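Local coordinates for protein putative arylalkylamine N-Acetyltransferase 7 (Aedes aegypti, PDB 4FD7) that probably transfers an acetyl group from acetyl-CoA to the amino group of arylalkylamines, as an insect member of the GNAT superfamily of N-acetyltransferases, at residues A136-R141 with C230-L235; H146-M151 with K182-C187. One frame throughout, in Å; residues are numbered along the deposited sequence.

Contact 1 (A136-R141 with C230-L235); sequences ANIFDR and CKYMSL
Tyr232 meets Ala136 and Ile138 through the CD2 and CE2 atoms of its ring. The methyl CB of Ala136 sits 3.4 Å from CD2 of Tyr232 and nearly as close to CG, while the Ile138 and Tyr232 side chains cross obliquely, with Ile138 CG1 3.9 Å from Tyr232 CE2. The first torsion of the tyrosine, chi1 -140°, is away from the staggered values and sets CG beside the alanine methyl. Alanine suits this tight approach, since its side chain is a single methyl that can come close to the ring carbons. Beyond the apolar carbons, Tyr232 OH hydrogen-bonds Tyr147 OH, so the phenol end of the buried ring is satisfied. Met233 points away and packs on helix 191-200, in the alternation of a strand with a covering on both faces. Ser234 returns to the side of Ile138, whose CD1 stands 4.2 Å from Ser234 CB. The small serine lets the isoleucine tip approach, and its OG hydrogen-bonds Asp205 and Tyr142. Arg141 NH1 forms a salt bridge with the same Asp205; it also donates to Ala136 O at 3.0 Å, the oxygen lying in the guanidinium plane, and thus ties the corner of the chain together. That corner is at Asn137, whose positive phi (59°) ends helix 120-136 before helix 138-142 begins. The junction of these helices, laid on the strand, illustrates the layered alpha/beta packing of the GNAT fold, with helices against both faces of the sheet.

Contact 2 (H146-M151 with K182-C187); sequences HYLNAM and KLSATC
Leu148 O is gripped by two donors of the neighbouring strand, which reach it from opposite faces of its carbonyl plane. Ser184 OG gives the shorter bond, 2.6 Å to Leu148 O, from above the plane; Ala185 N donates to Leu148 O at 3.0 Å from the other face. The serine hydroxyl gets there because OG is anti to its own backbone N (chi1 -177°), and a residue this short can bond to the adjacent strand without spreading the backbones. In return Leu148 N donates to Leu183 O at 3.0 Å, nearly straight (163°) and on a lone pair. This parallel pairing is a single bridge, for the strands cross at -39° and then splay. Where they part, Asn149 OD1 accepts from Ala150 N at 2.7 Å, and a water donating to Asn149 OD1 also accepts from Cys187 N, so that it bridges the two strands where the backbones have diverged; an amide oxygen serves both donors. Thr186 OG1 turns back to Ala185 O of its own strand. On the apolar side the Tyr147 ring lies beside Ala185, CD1 of Tyr147 being 3.8 Å from Ala185 CB, a small neighbour that accommodates the ring. Tyr147 and Ala185 also touch Ile138 of helix 138-142. Leu148 packs on helix 172-179, whose Arg172 bonds both Ser184 and Thr186 hydroxyls, while strands 98-108 and 229-236 continue the two sheets outward.

Overall arrangement
The two contacts lie about 9 Å apart between centres, on the same side of the chain's centre. In sequence, contact 2 is nested inside contact 1: helix 138-142 leads into strand 146-155, helices 164-170 and 172-179 carry the chain to strand 183-188, and strand 229-236 comes last. That last strand runs antiparallel beside 183-188, and Leu235 N lies 2.8 Å from Ser184 O, a probable hydrogen bond. Contact 2 therefore joins the five-stranded sheet to the three-stranded one, and contact 1 lays the junction of helices 120-136 and 138-142 over the latter. In GNAT enzymes the splay between the corresponding parallel strands accommodates acetyl-CoA, so contact 2 probably marks the root of that cleft.

Contact 1 (A136-R141 with C230-L235)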
ATOM      1  N   ALA A 136      -5.944  -1.484 -15.698  1.00 13.37           N
ATOM      2  CA  ALA A 136      -6.049  -0.070 -15.332  1.00 15.14           C
ATOM      3  C   ALA A 136      -5.373   0.871 -16.345  1.00 16.74           C
ATOM      4  O   ALA A 136      -5.807   2.020 -16.523  1.00 14.23           O
ATOM      5  CB  ALA A 136      -5.497   0.170 -13.928  1.00 15.58           C
ATOM      6  N   ASN A 137      -4.293   0.401 -16.972  1.00 13.09           N
ATOM      7  CA  ASN A 137      -3.712   1.099 -18.118  1.00 15.52           C
ATOM      8  C   ASN A 137      -3.282   2.538 -17.768  1.00 17.03           C
ATOM      9  O   ASN A 137      -3.450   3.473 -18.559  1.00 13.55           O
ATOM     10  CB  ASN A 137      -4.736   1.083 -19.256  1.00 17.07           C
ATOM     11  CG  ASN A 137      -4.163   1.505 -20.594  1.00 19.80           C
ATOM     12  OD1 ASN A 137      -2.945   1.457 -20.831  1.00 21.02           O
ATOM     13  ND2 ASN A 137      -5.055   1.907 -21.497  1.00 17.60           N
ATOM     14  N   ILE A 138      -2.692   2.690 -16.584  1.00 16.68           N
ATOM     15  CA  ILE A 138      -2.380   4.003 -16.004  1.00 15.54           C
ATOM     16  C   ILE A 138      -1.494   4.911 -16.884  1.00 15.53           C
ATOM     17  O   ILE A 138      -1.792   6.108 -17.059  1.00 14.77           O
ATOM     18  CB  ILE A 138      -1.756   3.831 -14.595  1.00 16.23           C
ATOM     19  CG1 ILE A 138      -2.744   3.123 -13.654  1.00 15.31           C
ATOM     20  CG2 ILE A 138      -1.360   5.174 -14.015  1.00 14.61           C
ATOM     21  CD1 ILE A 138      -4.018   3.953 -13.357  1.00 14.41           C
ATOM     22  N   PHE A 139      -0.438   4.349 -17.464  1.00 15.64           N
ATOM     23  CA  PHE A 139       0.546   5.168 -18.184  1.00 14.77           C
ATOM     24  C   PHE A 139      -0.049   5.802 -19.418  1.00 14.70           C
ATOM     25  O   PHE A 139       0.104   6.994 -19.636  1.00 14.97           O
ATOM     26  CB  PHE A 139       1.779   4.354 -18.586  1.00 16.73           C
ATOM     27  CG  PHE A 139       2.495   3.739 -17.424  1.00 18.07           C
ATOM     28  CD1 PHE A 139       3.271   4.520 -16.575  1.00 14.98           C
ATOM     29  CD2 PHE A 139       2.377   2.381 -17.167  1.00 18.45           C
ATOM     30  CE1 PHE A 139       3.935   3.948 -15.495  1.00 17.23           C
ATOM     31  CE2 PHE A 139       3.042   1.807 -16.084  1.00 17.23           C
ATOM     32  CZ  PHE A 139       3.811   2.598 -15.248  1.00 17.53           C
ATOM     33  N   ASP A 140      -0.751   5.006 -20.220  1.00 15.57           N
ATOM     34  CA  ASP A 140      -1.385   5.546 -21.419  1.00 16.94           C
ATOM     35  C   ASP A 140      -2.598   6.422 -21.110  1.00 15.68           C
ATOM     36  O   ASP A 140      -2.828   7.417 -21.781  1.00 16.56           O
ATOM     37  CB  ASP A 140      -1.778   4.425 -22.377  1.00 18.87           C
ATOM     38  CG  ASP A 140      -0.578   3.800 -23.066  1.00 20.40           C
ATOM     39  OD1 ASP A 140       0.469   4.469 -23.173  1.00 19.65           O
ATOM     40  OD2 ASP A 140      -0.691   2.642 -23.520  1.00 22.04           O
ATOM     41  N   ARG A 141      -3.376   6.046 -20.101  1.00 15.86           N
ATOM     42  CA  ARG A 141      -4.553   6.824 -19.733  1.00 15.47           C
ATOM     43  C   ARG A 141      -4.195   8.225 -19.266  1.00 16.28           C
ATOM     44  O   ARG A 141      -4.908   9.185 -19.565  1.00 16.19           O
ATOM     45  CB  ARG A 141      -5.361   6.110 -18.653  1.00 16.11           C
ATOM     46  CG  ARG A 141      -6.402   5.172 -19.237  1.00 17.90           C
ATOM     47  CD  ARG A 141      -7.235   4.509 -18.163  1.00 18.95           C
ATOM     48  NE  ARG A 141      -7.878   5.472 -17.270  1.00 19.84           N
ATOM     49  CZ  ARG A 141      -7.765   5.440 -15.945  1.00 20.54           C
ATOM     50  NH1 ARG A 141      -7.026   4.496 -15.366  1.00 19.59           N
ATOM     51  NH2 ARG A 141      -8.381   6.350 -15.192  1.00 17.74           N
ATOM     52  N   CYS A 230     -12.032  -5.920  -6.210  1.00 16.55           N
ATOM     53  CA  CYS A 230     -10.627  -5.552  -6.251  1.00 18.01           C
ATOM     54  C   CYS A 230     -10.595  -4.333  -7.160  1.00 18.68           C
ATOM     55  O   CYS A 230     -11.055  -4.405  -8.311  1.00 18.10           O
ATOM     56  CB  CYS A 230      -9.821  -6.692  -6.871  1.00 18.98           C
ATOM     57  SG  CYS A 230      -8.037  -6.466  -6.923  1.00 21.37           S
ATOM     58  N   LYS A 231     -10.117  -3.201  -6.645  1.00 18.94           N
ATOM     59  CA  LYS A 231     -10.201  -1.971  -7.433  1.00 16.83           C
ATOM     60  C   LYS A 231      -8.855  -1.291  -7.631  1.00 17.76           C
ATOM     61  O   LYS A 231      -8.185  -0.973  -6.660  1.00 20.52           O
ATOM     62  CB  LYS A 231     -11.158  -0.978  -6.770  1.00 18.48           C
ATOM     63  CG  LYS A 231     -12.575  -1.480  -6.580  1.00 21.91           C
ATOM     64  CD  LYS A 231     -13.497  -0.356  -6.132  1.00 21.86           C
ATOM     65  CE  LYS A 231     -14.874  -0.874  -5.742  1.00 24.97           C
ATOM     66  NZ  LYS A 231     -15.790   0.231  -5.322  1.00 25.48           N
ATOM     67  N   TYR A 232      -8.523  -0.964  -8.878  1.00 16.51           N
ATOM     68  CA  TYR A 232      -7.353  -0.142  -9.150  1.00 14.03           C
ATOM     69  C   TYR A 232      -7.864   1.302  -9.145  1.00 14.90           C
ATOM     70  O   TYR A 232      -8.813   1.635  -9.854  1.00 14.97           O
ATOM     71  CB  TYR A 232      -6.700  -0.497 -10.483  1.00 16.20           C
ATOM     72  CG  TYR A 232      -5.189  -0.475 -10.420  1.00 15.41           C
ATOM     73  CD1 TYR A 232      -4.475  -1.605 -10.045  1.00 13.60           C
ATOM     74  CD2 TYR A 232      -4.480   0.680 -10.719  1.00 13.88           C
ATOM     75  CE1 TYR A 232      -3.097  -1.587  -9.981  1.00 15.87           C
ATOM     76  CE2 TYR A 232      -3.099   0.706 -10.657  1.00 15.50           C
ATOM     77  CZ  TYR A 232      -2.414  -0.431 -10.288  1.00 16.73           C
ATOM     78  OH  TYR A 232      -1.040  -0.410 -10.223  1.00 16.57           O
ATOM     79  N   MET A 233      -7.244   2.145  -8.329  1.00 15.42           N
ATOM     80  CA  MET A 233      -7.691   3.527  -8.126  1.00 13.42           C
ATOM     81  C   MET A 233      -6.518   4.504  -8.269  1.00 12.85           C
ATOM     82  O   MET A 233      -5.362   4.179  -7.917  1.00 12.59           O
ATOM     83  CB  MET A 233      -8.395   3.687  -6.775  1.00 14.70           C
ATOM     84  CG  MET A 233      -9.517   2.676  -6.532  1.00 15.81           C
ATOM     85  SD  MET A 233     -10.173   2.841  -4.857  1.00 17.24           S
ATOM     86  CE  MET A 233     -11.016   4.418  -5.002  1.00 16.07           C
ATOM     87  N   SER A 234      -6.813   5.693  -8.796  1.00 14.78           N
ATOM     88  CA  SER A 234      -5.764   6.681  -9.086  1.00 12.63           C
ATOM     89  C   SER A 234      -6.041   8.093  -8.562  1.00 13.71           C
ATOM     90  O   SER A 234      -7.183   8.530  -8.465  1.00 14.93           O
ATOM     91  CB  SER A 234      -5.446   6.711 -10.597  1.00 13.08           C
ATOM     92  OG  SER A 234      -6.589   6.983 -11.385  1.00 14.72           O
ATOM     93  N   LEU A 235      -4.970   8.811  -8.244  1.00 13.52           N
ATOM     94  CA  LEU A 235      -5.069  10.152  -7.676  1.00 15.77           C
ATOM     95  C   LEU A 235      -4.062  11.076  -8.331  1.00 16.12           C
ATOM     96  O   LEU A 235      -2.853  10.862  -8.211  1.00 16.19           O
ATOM     97  CB  LEU A 235      -4.796  10.098  -6.171  1.00 16.07           C
ATOM     98  CG  LEU A 235      -4.794  11.411  -5.386  1.00 16.48           C
ATOM     99  CD1 LEU A 235      -6.206  11.986  -5.292  1.00 21.37           C
ATOM    100  CD2 LEU A 235      -4.194  11.176  -4.003  1.00 15.80           C
TER

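Contact 2 (H146-M151 with K182-C187)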
ATOM      1  N   HIS A 146       5.598   7.566 -15.040  1.00 16.05           N
ATOM      2  CA  HIS A 146       5.777   7.092 -13.671  1.00 16.08           C
ATOM      3  C   HIS A 146       4.547   7.343 -12.810  1.00 15.88           C
ATOM      4  O   HIS A 146       3.789   8.284 -13.057  1.00 15.81           O
ATOM      5  CB  HIS A 146       6.977   7.775 -13.012  1.00 17.12           C
ATOM      6  CG  HIS A 146       8.204   7.812 -13.865  1.00 18.69           C
ATOM      7  ND1 HIS A 146       8.995   6.705 -14.075  1.00 19.01           N
ATOM      8  CD2 HIS A 146       8.781   8.829 -14.551  1.00 19.21           C
ATOM      9  CE1 HIS A 146      10.006   7.034 -14.864  1.00 20.22           C
ATOM     10  NE2 HIS A 146       9.901   8.314 -15.164  1.00 21.96           N
ATOM     11  N   TYR A 147       4.363   6.505 -11.788  1.00 14.86           N
ATOM     12  CA  TYR A 147       3.398   6.801 -10.723  1.00 14.06           C
ATOM     13  C   TYR A 147       3.746   6.136  -9.393  1.00 12.03           C
ATOM     14  O   TYR A 147       4.362   5.088  -9.354  1.00 12.42           O
ATOM     15  CB  TYR A 147       1.966   6.454 -11.126  1.00 15.66           C
ATOM     16  CG  TYR A 147       1.648   4.979 -11.318  1.00 14.65           C
ATOM     17  CD1 TYR A 147       1.313   4.159 -10.237  1.00 12.86           C
ATOM     18  CD2 TYR A 147       1.634   4.418 -12.584  1.00 16.13           C
ATOM     19  CE1 TYR A 147       0.989   2.817 -10.427  1.00 15.30           C
ATOM     20  CE2 TYR A 147       1.310   3.096 -12.781  1.00 15.48           C
ATOM     21  CZ  TYR A 147       0.987   2.299 -11.706  1.00 16.96           C
ATOM     22  OH  TYR A 147       0.671   0.973 -11.915  1.00 18.26           O
ATOM     23  N   LEU A 148       3.326   6.751  -8.296  1.00 13.01           N
ATOM     24  CA  LEU A 148       3.586   6.208  -6.970  1.00 11.75           C
ATOM     25  C   LEU A 148       2.646   5.035  -6.695  1.00 12.69           C
ATOM     26  O   LEU A 148       1.439   5.207  -6.669  1.00 12.12           O
ATOM     27  CB  LEU A 148       3.369   7.280  -5.901  1.00 11.73           C
ATOM     28  CG  LEU A 148       3.720   6.839  -4.480  1.00 11.90           C
ATOM     29  CD1 LEU A 148       5.188   6.458  -4.384  1.00 10.26           C
ATOM     30  CD2 LEU A 148       3.378   7.950  -3.489  1.00 15.06           C
ATOM     31  N   ASN A 149       3.223   3.855  -6.494  1.00 14.40           N
ATOM     32  CA  ASN A 149       2.481   2.626  -6.252  1.00 12.83           C
ATOM     33  C   ASN A 149       2.784   2.122  -4.853  1.00 13.27           C
ATOM     34  O   ASN A 149       3.656   2.669  -4.151  1.00 13.84           O
ATOM     35  CB  ASN A 149       2.899   1.581  -7.279  1.00 14.54           C
ATOM     36  CG  ASN A 149       1.923   0.411  -7.384  1.00 15.21           C
ATOM     37  OD1 ASN A 149       0.872   0.372  -6.737  1.00 16.08           O
ATOM     38  ND2 ASN A 149       2.276  -0.549  -8.218  1.00 19.68           N
ATOM     39  N   ALA A 150       2.097   1.053  -4.463  1.00 13.67           N
ATOM     40  CA  ALA A 150       2.202   0.524  -3.109  1.00 12.20           C
ATOM     41  C   ALA A 150       2.088  -0.989  -3.087  1.00 14.88           C
ATOM     42  O   ALA A 150       1.471  -1.589  -3.966  1.00 15.56           O
ATOM     43  CB  ALA A 150       1.124   1.112  -2.246  1.00 13.71           C
ATOM     44  N   MET A 151       2.649  -1.596  -2.046  1.00 13.96           N
ATOM     45  CA  MET A 151       2.481  -3.025  -1.800  1.00 17.00           C
ATOM     46  C   MET A 151       2.093  -3.220  -0.343  1.00 16.05           C
ATOM     47  O   MET A 151       2.831  -3.839   0.421  1.00 19.36           O
ATOM     48  CB  MET A 151       3.774  -3.789  -2.101  1.00 18.70           C
ATOM     49  CG  MET A 151       3.670  -5.310  -1.993  1.00 18.40           C
ATOM     50  SD  MET A 151       2.408  -6.022  -3.046  1.00 27.89           S
ATOM     51  CE  MET A 151       1.309  -6.784  -1.847  1.00 23.62           C
ATOM     52  N   LYS A 182       3.317  13.083 -10.684  1.00 15.51           N
ATOM     53  CA  LYS A 182       2.003  13.701 -10.914  1.00 19.77           C
ATOM     54  C   LYS A 182       0.858  12.850 -10.379  1.00 18.48           C
ATOM     55  O   LYS A 182      -0.256  13.335 -10.199  1.00 18.61           O
ATOM     56  CB  LYS A 182       1.767  13.920 -12.414  1.00 19.05           C
ATOM     57  CG  LYS A 182       2.869  14.698 -13.146  1.00 20.67           C
ATOM     58  CD  LYS A 182       2.440  14.924 -14.597  1.00 25.82           C
ATOM     59  CE  LYS A 182       3.493  15.689 -15.380  1.00 24.08           C
ATOM     60  NZ  LYS A 182       2.973  16.035 -16.732  1.00 30.26           N
ATOM     61  N   LEU A 183       1.136  11.574 -10.136  1.00 15.37           N
ATOM     62  CA  LEU A 183       0.072  10.603  -9.971  1.00 15.28           C
ATOM     63  C   LEU A 183       0.467   9.508  -9.022  1.00 14.04           C
ATOM     64  O   LEU A 183       1.618   9.060  -9.029  1.00 14.35           O
ATOM     65  CB  LEU A 183      -0.213   9.958 -11.333  1.00 18.16           C
ATOM     66  CG  LEU A 183      -1.380   9.015 -11.555  1.00 19.70           C
ATOM     67  CD1 LEU A 183      -2.718   9.739 -11.421  1.00 17.63           C
ATOM     68  CD2 LEU A 183      -1.252   8.433 -12.940  1.00 18.18           C
ATOM     69  N   SER A 184      -0.490   9.071  -8.208  1.00 14.92           N
ATOM     70  CA  SER A 184      -0.345   7.799  -7.499  1.00 12.61           C
ATOM     71  C   SER A 184      -1.474   6.890  -7.962  1.00 12.99           C
ATOM     72  O   SER A 184      -2.572   7.362  -8.224  1.00 13.04           O
ATOM     73  CB  SER A 184      -0.425   7.997  -5.981  1.00 11.78           C
ATOM     74  OG  SER A 184      -0.220   6.751  -5.304  1.00 12.07           O
ATOM     75  N   ALA A 185      -1.207   5.598  -8.093  1.00 11.87           N
ATOM     76  CA  ALA A 185      -2.272   4.622  -8.346  1.00 10.47           C
ATOM     77  C   ALA A 185      -1.945   3.356  -7.592  1.00 11.27           C
ATOM     78  O   ALA A 185      -0.792   3.044  -7.360  1.00 14.02           O
ATOM     79  CB  ALA A 185      -2.427   4.319  -9.810  1.00 11.67           C
ATOM     80  N   THR A 186      -2.972   2.621  -7.207  1.00 13.20           N
ATOM     81  CA  THR A 186      -2.748   1.475  -6.341  1.00 15.00           C
ATOM     82  C   THR A 186      -3.908   0.513  -6.494  1.00 14.43           C
ATOM     83  O   THR A 186      -5.015   0.925  -6.858  1.00 12.18           O
ATOM     84  CB  THR A 186      -2.540   1.953  -4.869  1.00 13.84           C
ATOM     85  OG1 THR A 186      -1.215   2.488  -4.737  1.00 13.65           O
ATOM     86  CG2 THR A 186      -2.719   0.828  -3.849  1.00 14.80           C
ATOM     87  N   CYS A 187      -3.645  -0.773  -6.293  1.00 13.73           N
ATOM     88  CA  CYS A 187      -4.724  -1.748  -6.207  1.00 13.90           C
ATOM     89  C   CYS A 187      -5.178  -1.822  -4.760  1.00 15.94           C
ATOM     90  O   CYS A 187      -4.429  -2.272  -3.899  1.00 15.85           O
ATOM     91  CB  CYS A 187      -4.260  -3.135  -6.670  1.00 16.66           C
ATOM     92  SG  CYS A 187      -5.571  -4.367  -6.505  1.00 19.33           S
TER
HETATM   93  O   HOH W   1       3.523  10.518 -12.124  1.00 31.89           O
HETATM   94  O   HOH W   2      -0.858  -1.696  -6.310  1.00 18.38           O